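Side-chain contact in Galactose/lactose metabolism regulatory protein GAL80 (PDB 3BTV), which represses the yeast galactose and lactose metabolic genes by binding the activator GAL4 and blocking its activity when no inducing sugar is present: residues S158-R163 and R359-I364. The protein carries 1 engineered substitution. Sequence-based numbering, arbitrary orientation.
Sequences SPYILR and RNYNAI
Pro159 and Tyr361 approach from opposite directions, CG and CD of the proline lying against the OH, CZ and CE2 end of the phenol. CG of Pro159 lies 4.2 Å from the centroid of the Tyr361 ring, 29° off its normal, an off-centre CH-pi contact. CD of Pro159 comes within 3.4 Å of Tyr361 OH. Proline suits the first turn of helix 159-169, where no amide hydrogen is called for, and it offers rigid C-H groups, that of CD slightly polarised by the adjacent nitrogen. Just before it, Ser158 N-caps the helix: its OG accepts weak bonds from the backbone N of Tyr160 and of Ile161. Tyr361 reaches across because its CG is anti to the backbone N (chi1 -180°), and its hydroxyl is held by a hydrogen bond with Asn367 OD1 on helix 363-380.

This close packing gives way to a slacker touch at Tyr160, whose CE1 stays 4.4 Å from Tyr361 CD2, the two ring planes steeply inclined. Asn360 and Asn362, flanking Tyr361 in sequence, are exposed; they suit the loop from strand 352-356, and Asn362 occupies the N-cap position of helix 363-380. Replacing Tyr361 with an alanine is likely to open a gap beside the Pro159 ring and leave Asn367 OD1 without its hydroxyl partner.

No hydrogen bond joins the two segments directly, so the start of a helix in the C-terminal domain and the loop entering helix 363-380 are matched by shape and by C-H to ring attraction, while each phenol hydroxyl is hydrogen-bonded outside the pair of segments, to Asn367 for Tyr361 and to the Leu358 backbone N for Tyr160.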
loop_
_atom_site.group_PDB
_atom_site.type_symbol
_atom_site.label_atom_id
_atom_site.label_comp_id
_atom_site.label_asym_id
_atom_site.label_seq_id
_atom_site.Cartn_x
_atom_site.Cartn_y
_atom_site.Cartn_z
ATOM N N SER B 158 13.549 5.142 20.094
ATOM C CA SER B 158 12.603 6.253 20.108
ATOM C C SER B 158 11.539 6.031 21.183
ATOM O O SER B 158 11.091 4.907 21.400
ATOM C CB SER B 158 11.920 6.400 18.752
ATOM O OG SER B 158 10.704 7.132 18.874
ATOM N N PRO B 159 11.123 7.110 21.857
ATOM C CA PRO B 159 10.106 6.953 22.900
ATOM C C PRO B 159 8.777 6.555 22.264
ATOM O O PRO B 159 7.992 5.829 22.867
ATOM C CB PRO B 159 10.007 8.358 23.518
ATOM C CG PRO B 159 11.248 9.084 23.059
ATOM C CD PRO B 159 11.574 8.504 21.720
ATOM N N TYR B 160 8.526 7.036 21.056
ATOM C CA TYR B 160 7.310 6.657 20.328
ATOM C C TYR B 160 7.266 5.178 19.962
ATOM O O TYR B 160 6.241 4.508 20.132
ATOM C CB TYR B 160 7.171 7.504 19.074
ATOM C CG TYR B 160 7.095 8.984 19.387
ATOM C CD1 TYR B 160 8.190 9.824 19.185
ATOM C CD2 TYR B 160 5.930 9.538 19.894
ATOM C CE1 TYR B 160 8.113 11.194 19.480
ATOM C CE2 TYR B 160 5.842 10.899 20.195
ATOM C CZ TYR B 160 6.934 11.719 19.997
ATOM O OH TYR B 160 6.828 13.066 20.291
ATOM N N ILE B 161 8.382 4.674 19.452
ATOM C CA ILE B 161 8.483 3.267 19.098
ATOM C C ILE B 161 8.295 2.383 20.325
ATOM O O ILE B 161 7.526 1.429 20.292
ATOM C CB ILE B 161 9.860 2.951 18.458
ATOM C CG1 ILE B 161 10.097 3.846 17.246
ATOM C CG2 ILE B 161 9.951 1.495 18.055
ATOM C CD1 ILE B 161 8.951 3.881 16.293
ATOM N N LEU B 162 8.989 2.704 21.415
ATOM C CA LEU B 162 8.895 1.878 22.616
ATOM C C LEU B 162 7.478 1.889 23.199
ATOM O O LEU B 162 6.978 0.857 23.625
ATOM C CB LEU B 162 9.921 2.331 23.660
ATOM C CG LEU B 162 11.352 2.008 23.221
ATOM C CD1 LEU B 162 12.350 2.695 24.127
ATOM C CD2 LEU B 162 11.557 0.496 23.212
ATOM N N ARG B 163 6.829 3.054 23.208
ATOM C CA ARG B 163 5.436 3.136 23.668
ATOM C C ARG B 163 4.529 2.269 22.781
ATOM O O ARG B 163 3.710 1.498 23.279
ATOM C CB ARG B 163 4.933 4.586 23.680
ATOM C CG ARG B 163 5.365 5.400 24.906
ATOM C CD ARG B 163 4.316 5.373 26.026
ATOM N NE ARG B 163 4.619 6.326 27.101
ATOM C CZ ARG B 163 3.762 6.696 28.053
ATOM N NH1 ARG B 163 2.530 6.203 28.077
ATOM N NH2 ARG B 163 4.135 7.567 28.984
ATOM N N ARG B 359 6.534 17.363 22.776
ATOM C CA ARG B 359 6.880 18.595 22.087
ATOM C C ARG B 359 8.311 18.981 22.428
ATOM O O ARG B 359 8.755 18.826 23.570
ATOM C CB ARG B 359 5.913 19.701 22.502
ATOM C CG ARG B 359 4.641 19.140 23.113
ATOM C CD ARG B 359 3.437 20.023 22.877
ATOM N NE ARG B 359 2.207 19.312 23.212
ATOM C CZ ARG B 359 0.993 19.848 23.172
ATOM N NH1 ARG B 359 0.829 21.114 22.811
ATOM N NH2 ARG B 359 -0.060 19.116 23.496
ATOM N N ASN B 360 9.034 19.465 21.427
ATOM C CA ASN B 360 10.433 19.847 21.605
ATOM C C ASN B 360 11.366 18.657 21.814
ATOM O O ASN B 360 12.452 18.804 22.380
ATOM C CB ASN B 360 10.588 20.837 22.767
ATOM C CG ASN B 360 9.991 22.198 22.460
ATOM O OD1 ASN B 360 9.970 22.637 21.308
ATOM N ND2 ASN B 360 9.507 22.877 23.496
ATOM N N TYR B 361 10.950 17.475 21.371
ATOM C CA TYR B 361 11.854 16.332 21.402
ATOM C C TYR B 361 12.686 16.322 20.136
ATOM O O TYR B 361 12.155 16.367 19.028
ATOM C CB TYR B 361 11.107 15.004 21.564
ATOM C CG TYR B 361 12.013 13.789 21.609
ATOM C CD1 TYR B 361 12.862 13.553 22.686
ATOM C CD2 TYR B 361 12.013 12.872 20.573
ATOM C CE1 TYR B 361 13.683 12.427 22.714
ATOM C CE2 TYR B 361 12.822 11.753 20.599
ATOM C CZ TYR B 361 13.643 11.529 21.660
ATOM O OH TYR B 361 14.437 10.408 21.645
ATOM N N ASN B 362 14.001 16.285 20.311
ATOM C CA ASN B 362 14.905 16.183 19.186
ATOM C C ASN B 362 15.189 14.716 18.925
ATOM O O ASN B 362 16.034 14.116 19.586
ATOM C CB ASN B 362 16.196 16.929 19.501
ATOM C CG ASN B 362 17.063 17.132 18.285
ATOM O OD1 ASN B 362 16.906 16.452 17.264
ATOM N ND2 ASN B 362 17.988 18.073 18.382
ATOM N N ALA B 363 14.461 14.133 17.977
ATOM C CA ALA B 363 14.550 12.704 17.729
ATOM C C ALA B 363 15.949 12.355 17.279
ATOM O O ALA B 363 16.506 11.328 17.669
ATOM C CB ALA B 363 13.544 12.289 16.670
ATOM N N ILE B 364 16.501 13.228 16.444
ATOM C CA ILE B 364 17.835 13.058 15.878
ATOM C C ILE B 364 18.876 12.712 16.934
ATOM O O ILE B 364 19.514 11.657 16.881
ATOM C CB ILE B 364 18.287 14.349 15.194
ATOM C CG1 ILE B 364 17.219 14.822 14.207
ATOM C CG2 ILE B 364 19.628 14.144 14.511
ATOM C CD1 ILE B 364 17.372 16.272 13.801
#